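Local coordinates for protein aspartate aminotransferase (Thermotoga maritima, PDB 1O4S) that catalyses the pyridoxal-phosphate-dependent, reversible transfer of an amino group from L-aspartate to 2-oxoglutarate, giving oxaloacetate and L-glutamate, and works as a homodimer, at residues Pro51-Pro56 against Ser296-Thr301; Val310-Lys315 against Ala378-Glu383; Ala117-Leu122 against Ile143-Thr148; Arg237-Asn242 against Leu258-Lys263; Glu166-Leu171 against Ala203-Phe208. All coordinates share one frame; numbering follows the deposited sequence.

Contact 1: Pro51-Pro56 against Ser296-Thr301; sequences PDFPTP and SYMVQT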
# COMPACT_ATOMS: atom_id res chain seq x y z
N PRO B 51 19.79 -5.54 2.24
CA PRO B 51 21.20 -5.44 1.88
C PRO B 51 21.81 -4.10 2.28
O PRO B 51 21.13 -3.06 2.36
CB PRO B 51 21.22 -5.69 0.36
CG PRO B 51 19.90 -6.33 0.07
CD PRO B 51 18.94 -5.73 1.05
N ASP B 52 23.09 -4.12 2.58
CA ASP B 52 23.82 -2.91 2.96
C ASP B 52 24.49 -2.26 1.74
O ASP B 52 25.63 -1.83 1.79
CB ASP B 52 24.86 -3.27 4.03
CG ASP B 52 25.85 -4.34 3.55
OD1 ASP B 52 25.43 -5.32 2.92
OD2 ASP B 52 27.07 -4.29 3.78
N PHE B 53 23.83 -2.29 0.59
CA PHE B 53 24.38 -1.72 -0.61
C PHE B 53 23.45 -0.54 -0.92
O PHE B 53 22.30 -0.52 -0.51
CB PHE B 53 24.40 -2.74 -1.75
CG PHE B 53 25.60 -3.65 -1.75
CD1 PHE B 53 26.53 -3.60 -2.76
CD2 PHE B 53 25.79 -4.56 -0.72
CE1 PHE B 53 27.66 -4.45 -2.74
CE2 PHE B 53 26.90 -5.40 -0.70
CZ PHE B 53 27.82 -5.33 -1.71
N PRO B 54 23.95 0.44 -1.65
CA PRO B 54 23.09 1.55 -2.10
C PRO B 54 22.25 1.06 -3.22
O PRO B 54 22.51 -0.00 -3.77
CB PRO B 54 24.10 2.63 -2.57
CG PRO B 54 25.40 1.90 -2.88
CD PRO B 54 25.35 0.60 -2.11
N THR B 55 21.25 1.85 -3.57
CA THR B 55 20.59 1.74 -4.86
C THR B 55 21.64 1.87 -5.96
O THR B 55 22.46 2.78 -5.90
CB THR B 55 19.57 2.87 -5.00
OG1 THR B 55 18.55 2.72 -4.02
CG2 THR B 55 18.90 2.82 -6.35
N PRO B 56 21.65 1.00 -6.96
CA PRO B 56 22.64 1.13 -8.03
C PRO B 56 22.60 2.49 -8.69
O PRO B 56 21.53 2.99 -8.96
CB PRO B 56 22.23 0.04 -9.01
CG PRO B 56 21.60 -0.99 -8.15
CD PRO B 56 20.81 -0.18 -7.16
N SER B 296 25.84 -8.66 -9.90
CA SER B 296 26.85 -9.69 -9.68
C SER B 296 27.83 -9.32 -8.55
O SER B 296 28.17 -10.17 -7.73
CB SER B 296 27.62 -10.03 -11.01
OG SER B 296 28.59 -9.03 -11.23
N TYR B 297 28.26 -8.06 -8.50
CA TYR B 297 29.22 -7.65 -7.46
C TYR B 297 28.63 -7.85 -6.06
O TYR B 297 29.31 -8.32 -5.15
CB TYR B 297 29.70 -6.18 -7.61
CG TYR B 297 30.82 -5.88 -6.61
CD1 TYR B 297 30.57 -5.22 -5.39
CD2 TYR B 297 32.14 -6.34 -6.85
CE1 TYR B 297 31.63 -5.00 -4.45
CE2 TYR B 297 33.17 -6.13 -5.92
CZ TYR B 297 32.90 -5.44 -4.73
OH TYR B 297 33.92 -5.23 -3.83
N MET B 298 27.38 -7.48 -5.89
CA MET B 298 26.72 -7.62 -4.62
C MET B 298 26.57 -9.08 -4.24
O MET B 298 26.81 -9.45 -3.10
CB MET B 298 25.36 -6.96 -4.68
CG MET B 298 24.64 -6.97 -3.37
SD MET B 298 22.98 -6.29 -3.45
CE MET B 298 23.08 -4.94 -4.94
N VAL B 299 26.13 -9.90 -5.18
CA VAL B 299 25.89 -11.31 -4.90
C VAL B 299 27.22 -11.98 -4.50
O VAL B 299 27.26 -12.81 -3.58
CB VAL B 299 25.27 -12.03 -6.13
CG1 VAL B 299 25.28 -13.55 -5.93
CG2 VAL B 299 23.84 -11.53 -6.42
N GLN B 300 28.31 -11.60 -5.17
CA GLN B 300 29.61 -12.23 -4.87
C GLN B 300 30.12 -11.78 -3.52
O GLN B 300 30.75 -12.55 -2.79
CB GLN B 300 30.66 -11.93 -5.95
CG GLN B 300 32.10 -12.43 -5.64
CD GLN B 300 32.26 -13.99 -5.54
OE1 GLN B 300 33.24 -14.48 -4.94
NE2 GLN B 300 31.31 -14.76 -6.13
N THR B 301 29.89 -10.51 -3.20
CA THR B 301 30.19 -9.99 -1.88
C THR B 301 29.44 -10.78 -0.78
O THR B 301 30.03 -11.15 0.22
CB THR B 301 29.82 -8.50 -1.78
OG1 THR B 301 30.58 -7.72 -2.73
CG2 THR B 301 30.18 -8.00 -0.40
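With CG anti to its carbonyl carbon (chi1 -84°), Phe53 swings its ring out of the loop 51-56, while Met298 has CG anti to its backbone N (chi1 -176°) and runs the opposite way past it. The two side chains slide along each other until Met298 CG stands 3.6 Å from the Phe53 ring centroid, a CH-pi contact almost on the ring normal. The anti chi1 and chi2 carry Met298 SD over the same face, 4.5 Å from that centroid, as a Met-aromatic contact, and the bend at chi3 turns CE back toward Phe53 CB; Pro51 CB touches the sulfur at 4.2 Å. Thr301 meets the ring tip to tip, its CB 3.7 Å from Phe53 CZ, and Tyr297 CD1 lies at the ring edge, 4.0 Å from Phe53 CE1. Thr301 OG1 turns back to Tyr297 O at 2.8 Å. Lys73 of the second subunit bonds Pro51 O, and Asp52 forms a salt bridge with Arg305 further along helix 296-315. Between the two segments themselves the contact is apolar, resting on dispersion and sulfur-aromatic attraction close to cofactor-site Lys246.

Contact 2: Val310-Lys315 against Ala378-Glu383; sequences VERLKK and ALDRIE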
# COMPACT_ATOMS: atom_id res chain seq x y z
N VAL B 310 30.09 -19.07 7.74
CA VAL B 310 29.90 -20.51 7.79
C VAL B 310 31.15 -21.14 8.36
O VAL B 310 31.07 -21.83 9.37
CB VAL B 310 29.50 -21.09 6.40
CG1 VAL B 310 29.70 -22.60 6.33
CG2 VAL B 310 28.04 -20.74 6.09
N GLU B 311 32.31 -20.89 7.76
CA GLU B 311 33.57 -21.45 8.27
C GLU B 311 33.75 -21.11 9.74
O GLU B 311 34.07 -21.96 10.55
CB GLU B 311 34.80 -20.99 7.48
CG GLU B 311 36.11 -21.42 8.17
CD GLU B 311 37.36 -21.46 7.27
OE1 GLU B 311 38.42 -21.93 7.77
OE2 GLU B 311 37.28 -21.01 6.09
N ARG B 312 33.54 -19.86 10.09
CA ARG B 312 33.78 -19.40 11.44
C ARG B 312 32.91 -20.11 12.49
O ARG B 312 33.41 -20.55 13.54
CB ARG B 312 33.54 -17.90 11.50
CG ARG B 312 34.09 -17.26 12.71
CD ARG B 312 35.60 -17.28 12.80
NE ARG B 312 35.99 -15.93 13.19
CZ ARG B 312 35.95 -15.44 14.43
NH1 ARG B 312 35.60 -16.19 15.47
NH2 ARG B 312 36.29 -14.18 14.61
N LEU B 313 31.63 -20.28 12.18
CA LEU B 313 30.68 -20.84 13.13
C LEU B 313 30.88 -22.33 13.32
O LEU B 313 30.74 -22.81 14.44
CB LEU B 313 29.23 -20.55 12.70
CG LEU B 313 28.77 -19.13 13.00
CD1 LEU B 313 27.42 -18.85 12.36
CD2 LEU B 313 28.73 -18.85 14.51
N LYS B 314 31.15 -23.04 12.22
CA LYS B 314 31.58 -24.45 12.24
C LYS B 314 32.72 -24.67 13.26
O LYS B 314 32.62 -25.53 14.15
CB LYS B 314 32.09 -24.89 10.85
CG LYS B 314 31.01 -25.31 9.83
CD LYS B 314 31.59 -26.24 8.72
CE LYS B 314 31.81 -27.71 9.21
NZ LYS B 314 32.27 -28.68 8.15
N LYS B 315 33.77 -23.88 13.09
CA LYS B 315 34.95 -23.84 13.95
C LYS B 315 34.63 -23.65 15.45
O LYS B 315 35.25 -24.28 16.30
CB LYS B 315 35.88 -22.73 13.42
CG LYS B 315 37.12 -22.37 14.24
CD LYS B 315 38.05 -21.47 13.37
CE LYS B 315 38.88 -20.44 14.18
NZ LYS B 315 38.79 -19.07 13.54
N ALA B 378 32.01 -9.37 15.43
CA ALA B 378 30.80 -9.91 16.05
C ALA B 378 30.99 -11.38 16.38
O ALA B 378 30.63 -11.82 17.46
CB ALA B 378 29.57 -9.72 15.17
N LEU B 379 31.58 -12.13 15.45
CA LEU B 379 31.78 -13.57 15.60
C LEU B 379 32.78 -13.89 16.70
O LEU B 379 32.66 -14.93 17.36
CB LEU B 379 32.18 -14.22 14.29
CG LEU B 379 30.97 -14.37 13.36
CD1 LEU B 379 31.37 -14.55 11.89
CD2 LEU B 379 30.09 -15.52 13.83
N ASP B 380 33.74 -12.97 16.87
CA ASP B 380 34.65 -12.94 18.02
C ASP B 380 33.88 -12.84 19.32
O ASP B 380 34.11 -13.61 20.25
CB ASP B 380 35.56 -11.70 17.96
CG ASP B 380 36.85 -11.93 17.22
OD1 ASP B 380 37.60 -10.95 16.98
OD2 ASP B 380 37.23 -13.07 16.87
N ARG B 381 32.99 -11.85 19.39
CA ARG B 381 32.24 -11.58 20.63
C ARG B 381 31.30 -12.72 20.94
O ARG B 381 31.15 -13.11 22.10
CB ARG B 381 31.43 -10.30 20.50
CG ARG B 381 32.23 -9.02 20.36
CD ARG B 381 31.33 -7.91 19.90
NE ARG B 381 31.99 -6.62 19.76
CZ ARG B 381 31.35 -5.46 19.71
NH1 ARG B 381 30.02 -5.41 19.84
NH2 ARG B 381 32.03 -4.34 19.55
N ILE B 382 30.67 -13.25 19.89
CA ILE B 382 29.79 -14.40 20.02
C ILE B 382 30.53 -15.61 20.56
O ILE B 382 29.98 -16.33 21.36
CB ILE B 382 29.07 -14.70 18.67
CG1 ILE B 382 28.04 -13.61 18.37
CG2 ILE B 382 28.37 -16.09 18.69
CD1 ILE B 382 27.40 -13.73 17.02
N GLU B 383 31.79 -15.80 20.14
CA GLU B 383 32.62 -16.95 20.53
C GLU B 383 33.01 -16.86 22.01
O GLU B 383 32.97 -17.85 22.76
CB GLU B 383 33.87 -17.05 19.63
CG GLU B 383 34.77 -18.26 19.88
CD GLU B 383 35.94 -18.39 18.88
OE1 GLU B 383 36.08 -17.58 17.94
OE2 GLU B 383 36.75 -19.33 19.04
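A salt-bridge network ties together segments 310-315 and 378-383 of helices 296-315 and 372-386, which run 12° apart with axes 11.0 Å from each other. Arg312 is its centre. CG is anti to the backbone N (chi1 -164°), and bends at chi2 and chi3 turn the guanidinium across the gap between the helices. NH2 gives a hydrogen bond to Asp380 OD2 at 2.7 Å; the acceptor lies near the guanidinium plane, but the oxygen is met from above its carboxylate plane. NH1 makes a second salt bridge, 2.9 Å to OE1 of Glu383, whose chain is extended beyond CG and crosses the arginine at about a right angle. Leu379 CB sits over one guanidinium face, 3.9 Å above its centre, and the same atom touches Arg312 CG. Deeper in the groove Leu313 CD2 packs on Leu379 CD2 at 3.7 Å; Leu313 also rests on Leu329 of strand 328-332, and Leu379 on Phe308. Arg312 is buried, and its charge is met by two carboxylates about one helical turn apart. This pairing probably keeps the arginine protonated and both acids ionised, and Leu379 CB against one face probably helps to fix its tilt.

Contact 3: Ala117-Leu122 against Ile143-Thr148; sequences AFMALL and ILAGGT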
# COMPACT_ATOMS: atom_id res chain seq x y z
N ALA B 117 -2.34 -11.21 -3.04
CA ALA B 117 -2.60 -12.63 -3.34
C ALA B 117 -3.59 -13.26 -2.36
O ALA B 117 -4.57 -13.92 -2.75
CB ALA B 117 -1.28 -13.43 -3.37
N PHE B 118 -3.33 -13.04 -1.08
CA PHE B 118 -4.21 -13.57 -0.04
C PHE B 118 -5.60 -12.95 -0.14
O PHE B 118 -6.58 -13.64 -0.02
CB PHE B 118 -3.59 -13.34 1.32
CG PHE B 118 -2.28 -14.09 1.52
CD1 PHE B 118 -2.15 -15.42 1.14
CD2 PHE B 118 -1.18 -13.46 2.12
CE1 PHE B 118 -0.96 -16.11 1.35
CE2 PHE B 118 -0.00 -14.14 2.34
CZ PHE B 118 0.11 -15.45 1.94
N MET B 119 -5.67 -11.64 -0.36
CA MET B 119 -6.96 -10.96 -0.46
C MET B 119 -7.72 -11.43 -1.73
O MET B 119 -8.97 -11.51 -1.75
CB MET B 119 -6.75 -9.44 -0.54
CG MET B 119 -6.29 -8.77 0.71
SD MET B 119 -7.54 -8.81 2.04
CE MET B 119 -8.66 -7.60 1.50
N ALA B 120 -6.97 -11.75 -2.79
CA ALA B 120 -7.57 -12.11 -4.06
C ALA B 120 -8.03 -13.54 -4.08
O ALA B 120 -8.99 -13.85 -4.75
CB ALA B 120 -6.63 -11.85 -5.19
N LEU B 121 -7.39 -14.40 -3.31
CA LEU B 121 -7.62 -15.82 -3.38
C LEU B 121 -8.34 -16.41 -2.19
O LEU B 121 -8.88 -17.51 -2.29
CB LEU B 121 -6.29 -16.58 -3.53
CG LEU B 121 -5.44 -16.27 -4.74
CD1 LEU B 121 -4.22 -17.16 -4.71
CD2 LEU B 121 -6.26 -16.45 -6.01
N LEU B 122 -8.31 -15.74 -1.05
CA LEU B 122 -8.85 -16.31 0.18
C LEU B 122 -10.24 -15.78 0.49
O LEU B 122 -10.46 -14.57 0.60
CB LEU B 122 -7.96 -16.00 1.37
CG LEU B 122 -6.52 -16.49 1.38
CD1 LEU B 122 -5.93 -16.27 2.79
CD2 LEU B 122 -6.40 -17.98 0.95
N ILE B 143 -4.12 -13.66 8.18
CA ILE B 143 -5.11 -13.24 9.18
C ILE B 143 -5.93 -12.03 8.71
O ILE B 143 -7.14 -12.06 8.76
CB ILE B 143 -4.46 -12.88 10.57
CG1 ILE B 143 -3.87 -14.10 11.30
CG2 ILE B 143 -5.50 -12.22 11.46
CD1 ILE B 143 -4.55 -15.35 11.00
N LEU B 144 -5.25 -10.98 8.25
CA LEU B 144 -5.93 -9.78 7.78
C LEU B 144 -6.86 -10.05 6.61
O LEU B 144 -7.92 -9.43 6.49
CB LEU B 144 -4.92 -8.71 7.38
CG LEU B 144 -4.17 -8.06 8.51
CD1 LEU B 144 -3.19 -7.10 7.85
CD2 LEU B 144 -5.10 -7.36 9.48
N ALA B 145 -6.48 -11.02 5.77
CA ALA B 145 -7.31 -11.45 4.64
C ALA B 145 -8.46 -12.40 5.00
O ALA B 145 -9.20 -12.77 4.13
CB ALA B 145 -6.43 -12.04 3.53
N GLY B 146 -8.62 -12.79 6.26
CA GLY B 146 -9.72 -13.64 6.66
C GLY B 146 -9.42 -15.13 6.63
O GLY B 146 -10.30 -15.93 6.90
N GLY B 147 -8.20 -15.50 6.28
CA GLY B 147 -7.83 -16.90 6.18
C GLY B 147 -7.36 -17.46 7.49
O GLY B 147 -7.21 -16.73 8.48
N THR B 148 -7.14 -18.77 7.51
CA THR B 148 -6.51 -19.44 8.65
C THR B 148 -5.23 -20.09 8.17
O THR B 148 -4.98 -20.20 6.98
CB THR B 148 -7.43 -20.48 9.28
OG1 THR B 148 -7.76 -21.48 8.31
CG2 THR B 148 -8.78 -19.85 9.71
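Helix 138-144 is in its last turn at Ile143, whose carbonyl O receives the backbone bond from Gly146 N at 3.0 Å. Leu144 contributes little to this pair of segments and instead reaches Ile271 of the second subunit. Ala145 carries the contact: its short side chain points toward helix 109-121, and the backbones draw in until Ala145 CA and Met119 CA are 5.1 Å apart. Ala145 CB lies 3.8 Å from Phe118 CB, and from a different direction Met119 SD approaches to 3.7 Å, equally near Ala145 CA. Met119 CG is anti to the carbonyl carbon (chi1 -71°), and further bends at chi2 and chi3 curl the chain so that the sulfur, not the methyl, does the touching. The end of the Phe118 side chain leads away from this segment; the side chain also touches Gln141 and Ile142. Leu122 CD1 approaches Ala145 CB as well, at 4.3 Å, and Arg17 of the second subunit hydrogen-bonds Ala145 O. Gly146 then ends the helix in a Schellman motif with positive phi (92°), a turn that sends the chain on to edge strand 148-153 of the seven-stranded sheet in the large PLP-binding domain. At Gly147 the bare CA leaves room for Leu122 CD1, 3.9 Å away; a CB there would collide with that methyl. Thr148 opens the strand with its side chain pointing away.

Contact 4: Arg237-Asn242 against Leu258-Lys263; sequences RIVYIN and LISSEK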
# COMPACT_ATOMS: atom_id res chain seq x y z
N ARG B 237 -2.28 -22.48 -11.44
CA ARG B 237 -2.22 -22.68 -10.01
C ARG B 237 -0.96 -22.08 -9.41
O ARG B 237 -0.59 -22.42 -8.31
CB ARG B 237 -2.32 -24.18 -9.73
CG ARG B 237 -3.74 -24.74 -9.93
CD ARG B 237 -3.80 -26.25 -10.14
NE ARG B 237 -3.92 -26.64 -11.56
CZ ARG B 237 -2.91 -26.92 -12.40
NH1 ARG B 237 -1.63 -26.86 -12.00
NH2 ARG B 237 -3.18 -27.27 -13.66
N ILE B 238 -0.33 -21.15 -10.11
CA ILE B 238 0.91 -20.53 -9.61
C ILE B 238 0.74 -19.04 -9.41
O ILE B 238 0.30 -18.36 -10.32
CB ILE B 238 2.07 -20.77 -10.58
CG1 ILE B 238 2.26 -22.26 -10.88
CG2 ILE B 238 3.37 -20.14 -10.03
CD1 ILE B 238 2.68 -23.11 -9.69
N VAL B 239 1.13 -18.56 -8.24
CA VAL B 239 1.27 -17.13 -7.98
C VAL B 239 2.75 -16.89 -7.71
O VAL B 239 3.28 -17.37 -6.71
CB VAL B 239 0.40 -16.65 -6.77
CG1 VAL B 239 0.60 -15.18 -6.50
CG2 VAL B 239 -1.08 -16.94 -7.02
N TYR B 240 3.42 -16.17 -8.59
CA TYR B 240 4.83 -15.94 -8.48
C TYR B 240 5.07 -14.54 -7.93
O TYR B 240 4.51 -13.57 -8.43
CB TYR B 240 5.47 -16.15 -9.85
CG TYR B 240 6.94 -15.85 -9.92
CD1 TYR B 240 7.89 -16.79 -9.50
CD2 TYR B 240 7.40 -14.59 -10.40
CE1 TYR B 240 9.28 -16.50 -9.57
CE2 TYR B 240 8.76 -14.29 -10.48
CZ TYR B 240 9.70 -15.24 -10.05
OH TYR B 240 11.03 -14.95 -10.16
N ILE B 241 5.90 -14.46 -6.89
CA ILE B 241 6.21 -13.19 -6.24
C ILE B 241 7.70 -12.92 -6.20
O ILE B 241 8.50 -13.76 -5.77
CB ILE B 241 5.57 -13.14 -4.84
CG1 ILE B 241 4.06 -13.14 -5.03
CG2 ILE B 241 6.07 -11.92 -4.06
CD1 ILE B 241 3.28 -13.16 -3.85
N ASN B 242 8.07 -11.72 -6.65
CA ASN B 242 9.44 -11.24 -6.65
C ASN B 242 9.44 -9.70 -6.59
O ASN B 242 8.39 -9.08 -6.42
CB ASN B 242 10.19 -11.82 -7.87
CG ASN B 242 11.70 -12.03 -7.63
OD1 ASN B 242 12.33 -11.32 -6.85
ND2 ASN B 242 12.28 -12.97 -8.37
N LEU B 258 3.75 -9.36 -8.85
CA LEU B 258 3.12 -10.66 -8.86
C LEU B 258 2.91 -11.01 -10.30
O LEU B 258 2.54 -10.16 -11.11
CB LEU B 258 1.79 -10.57 -8.12
CG LEU B 258 0.83 -11.75 -8.12
CD1 LEU B 258 0.08 -11.81 -6.81
CD2 LEU B 258 -0.17 -11.68 -9.31
N ILE B 259 3.18 -12.27 -10.63
CA ILE B 259 2.83 -12.87 -11.90
C ILE B 259 1.97 -14.11 -11.64
O ILE B 259 2.34 -14.97 -10.86
CB ILE B 259 4.11 -13.29 -12.69
CG1 ILE B 259 5.17 -12.17 -12.67
CG2 ILE B 259 3.73 -13.67 -14.14
CD1 ILE B 259 6.40 -12.39 -13.62
N SER B 260 0.84 -14.21 -12.32
CA SER B 260 -0.01 -15.39 -12.26
C SER B 260 -0.79 -15.51 -13.58
O SER B 260 -0.38 -14.98 -14.57
CB SER B 260 -0.95 -15.30 -11.03
OG SER B 260 -1.59 -16.54 -10.74
N SER B 261 -1.89 -16.26 -13.59
CA SER B 261 -2.84 -16.25 -14.70
C SER B 261 -3.42 -14.86 -14.87
O SER B 261 -3.36 -14.05 -13.94
CB SER B 261 -3.97 -17.26 -14.45
OG SER B 261 -4.67 -17.00 -13.25
N GLU B 262 -3.96 -14.58 -16.06
CA GLU B 262 -4.59 -13.29 -16.33
C GLU B 262 -5.79 -13.10 -15.41
O GLU B 262 -6.05 -11.98 -14.98
CB GLU B 262 -4.95 -13.11 -17.81
CG GLU B 262 -3.69 -12.89 -18.66
CD GLU B 262 -3.90 -12.81 -20.18
OE1 GLU B 262 -2.89 -13.02 -20.92
OE2 GLU B 262 -5.07 -12.56 -20.62
N LYS B 263 -6.47 -14.20 -15.07
CA LYS B 263 -7.59 -14.18 -14.15
C LYS B 263 -7.17 -13.68 -12.76
O LYS B 263 -7.77 -12.75 -12.23
CB LYS B 263 -8.22 -15.57 -14.05
CG LYS B 263 -9.36 -15.71 -13.04
CD LYS B 263 -10.13 -17.04 -13.17
CE LYS B 263 -10.99 -17.30 -11.91
NZ LYS B 263 -11.72 -18.62 -11.99
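Tyr240 O is held twice: Ile259 N donates to it at 2.9 Å, in the carbonyl plane, and Leu258 CA adds a CA-H...O contact at 3.3 Å. In return Tyr240 N donates to Ile259 O at 2.8 Å, nearly along the C=O axis. Tyr240 and Ile259 thus form an antiparallel hydrogen-bonded pair, and their side chains lie side by side, Ile259 CG1 4.0 Å from Tyr240 CD2 at the ring edge. Beyond the pair, Ser260 places OG anti to its backbone N (chi1 -167°) and donates to Ile238 O at 2.7 Å, from above the carbonyl plane. Leu258, paired with Ile241 without hydrogen bonds, reaches diagonally to Val239, the two side chains crossing obliquely with Leu258 CD1 only 3.4 Å from Val239 CG1, tighter than usual packing. Asn242 ND2 bonds Tyr240 OH at 2.9 Å. Strand 238-243 also bonds strand 209-213 on its far side. At Ser260 a side-chain hydroxyl, not a backbone N-H, therefore satisfies the carbonyl of buried Ile238.

Contact 5: Glu166-Leu171 against Ala203-Phe208; sequences EVEGLL and AKKRNF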
# COMPACT_ATOMS: atom_id res chain seq x y z
N GLU B 166 3.97 -35.43 3.99
CA GLU B 166 3.29 -34.78 5.13
C GLU B 166 2.39 -33.62 4.73
O GLU B 166 1.45 -33.29 5.46
CB GLU B 166 4.35 -34.32 6.15
CG GLU B 166 3.98 -33.22 7.15
CD GLU B 166 5.05 -33.06 8.26
OE1 GLU B 166 5.54 -34.10 8.76
OE2 GLU B 166 5.40 -31.91 8.63
N VAL B 167 2.68 -32.98 3.60
CA VAL B 167 1.85 -31.88 3.10
C VAL B 167 0.53 -32.40 2.55
O VAL B 167 -0.53 -31.82 2.81
CB VAL B 167 2.58 -31.03 2.02
CG1 VAL B 167 1.62 -30.11 1.28
CG2 VAL B 167 3.71 -30.20 2.66
N GLU B 168 0.58 -33.49 1.78
CA GLU B 168 -0.63 -34.08 1.22
C GLU B 168 -1.52 -34.58 2.35
O GLU B 168 -2.75 -34.50 2.27
CB GLU B 168 -0.33 -35.23 0.26
CG GLU B 168 -1.58 -35.70 -0.47
CD GLU B 168 -1.32 -36.75 -1.53
OE1 GLU B 168 -2.32 -37.17 -2.17
OE2 GLU B 168 -0.16 -37.16 -1.72
N GLY B 169 -0.85 -35.10 3.39
CA GLY B 169 -1.51 -35.63 4.57
C GLY B 169 -2.38 -34.60 5.25
O GLY B 169 -3.40 -34.97 5.83
N LEU B 170 -1.98 -33.33 5.18
CA LEU B 170 -2.68 -32.21 5.84
C LEU B 170 -3.72 -31.51 5.00
O LEU B 170 -4.48 -30.72 5.53
CB LEU B 170 -1.69 -31.13 6.32
CG LEU B 170 -0.63 -31.52 7.35
CD1 LEU B 170 0.20 -30.29 7.71
CD2 LEU B 170 -1.24 -32.17 8.61
N LEU B 171 -3.75 -31.74 3.69
CA LEU B 171 -4.70 -31.05 2.83
C LEU B 171 -6.14 -31.35 3.24
O LEU B 171 -6.52 -32.52 3.46
CB LEU B 171 -4.52 -31.46 1.36
CG LEU B 171 -3.23 -31.03 0.67
CD1 LEU B 171 -3.04 -31.83 -0.59
CD2 LEU B 171 -3.26 -29.54 0.35
N ALA B 203 -0.95 -29.73 -6.49
CA ALA B 203 -1.80 -28.56 -6.73
C ALA B 203 -2.83 -28.79 -7.84
O ALA B 203 -3.96 -28.30 -7.75
CB ALA B 203 -0.93 -27.33 -7.04
N LYS B 204 -2.42 -29.48 -8.90
CA LYS B 204 -3.32 -29.86 -10.01
C LYS B 204 -4.41 -30.84 -9.53
O LYS B 204 -5.60 -30.63 -9.75
CB LYS B 204 -2.50 -30.47 -11.18
CG LYS B 204 -3.31 -31.22 -12.28
CD LYS B 204 -3.31 -30.53 -13.67
CE LYS B 204 -2.21 -31.07 -14.62
NZ LYS B 204 -2.56 -32.40 -15.22
N LYS B 205 -3.95 -31.88 -8.84
CA LYS B 205 -4.77 -32.96 -8.27
C LYS B 205 -5.77 -32.50 -7.21
O LYS B 205 -6.97 -32.78 -7.29
CB LYS B 205 -3.81 -34.00 -7.66
CG LYS B 205 -4.39 -35.20 -6.92
CD LYS B 205 -3.24 -36.21 -6.70
CE LYS B 205 -3.39 -37.07 -5.44
NZ LYS B 205 -4.13 -38.33 -5.68
N ARG B 206 -5.27 -31.78 -6.21
CA ARG B 206 -6.02 -31.48 -5.00
C ARG B 206 -6.60 -30.06 -5.01
O ARG B 206 -7.16 -29.61 -4.01
CB ARG B 206 -5.14 -31.71 -3.76
CG ARG B 206 -4.55 -33.14 -3.64
CD ARG B 206 -5.58 -34.25 -3.44
NE ARG B 206 -6.52 -33.91 -2.36
CZ ARG B 206 -6.37 -34.21 -1.06
NH1 ARG B 206 -5.31 -34.90 -0.62
NH2 ARG B 206 -7.29 -33.81 -0.19
N ASN B 207 -6.42 -29.36 -6.14
CA ASN B 207 -7.03 -28.05 -6.41
C ASN B 207 -6.66 -26.88 -5.47
O ASN B 207 -7.51 -26.32 -4.80
CB ASN B 207 -8.56 -28.20 -6.45
CG ASN B 207 -9.25 -27.01 -7.08
OD1 ASN B 207 -8.67 -26.32 -7.91
ND2 ASN B 207 -10.50 -26.78 -6.68
N PHE B 208 -5.37 -26.52 -5.44
CA PHE B 208 -4.93 -25.37 -4.67
C PHE B 208 -3.84 -24.59 -5.42
O PHE B 208 -3.22 -25.12 -6.34
CB PHE B 208 -4.47 -25.77 -3.24
CG PHE B 208 -3.24 -26.66 -3.18
CD1 PHE B 208 -1.96 -26.12 -3.24
CD2 PHE B 208 -3.36 -28.05 -3.02
CE1 PHE B 208 -0.82 -26.94 -3.17
CE2 PHE B 208 -2.23 -28.88 -2.95
CZ PHE B 208 -0.96 -28.32 -3.02
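From CB outward, Arg206 crosses Leu171 obliquely. Its CB is 3.8 Å from Leu171 CD1, and CG, anti to the carbonyl carbon (chi1 -57°), comes closest to that methyl at 3.6 Å. Bends at chi2 and chi3 then fold the chain over, so that the guanidinium comes back above the leucine: Leu171 CD1 sits under one face, 3.8 Å from the plane and offset toward its rim, and CZ is near both CD1 and CB of Leu171. At the tip the branches part. NH2 hovers beside Leu171 CB, 3.9 Å away, while NH1 turns to Glu168, reaching its CG at 3.8 Å near the guanidinium plane. Glu168, extended beyond CG, crosses Arg206 and Lys205 at about right angles. Its OE1 touches Lys205 CE at 3.4 Å, yet Lys205 NZ and Arg206 NH1 each stay 4.1 Å from that oxygen, too far for a salt bridge, though the opposite charges probably attract. On the buried side Leu171 CD2 presses on Phe208 CE2 at 3.5 Å, and the Phe208 ring has Ala203 CA over the centre of one face. Asn207, with positive phi, turns the chain between Arg206 and Phe208. The contact joins the C-terminal ends of helices 164-170 and 193-206: Val167 and Glu168 rest on Leu202, Leu170 leans on strand 148-153, and Phe208 leads directly into strand 209-213 of the central sheet.

In the fold
Along the chain, contacts 3, 5 and 4 follow one another inside the long loop closed by contact 1, and contact 2 comes after it. Contact 4 joins two strands of the seven-stranded sheet of the PLP-binding domain, and contacts 3 and 5 pack the helices and turns that flank it, the three centres 15 to 19 Å apart. Contact 3 touches contact 4 where Ala117 and Leu121 pack on Val239; contact 4 touches contact 5 through Arg237. Contacts 1 and 2 share helix 296-315, their centres 23 Å apart; the centre of contact 2 is 40 to 41 Å from those of contacts 3, 4 and 5. Contacts 1 and 3 both reach the second subunit, and Lys263 of contact 4 also packs on it.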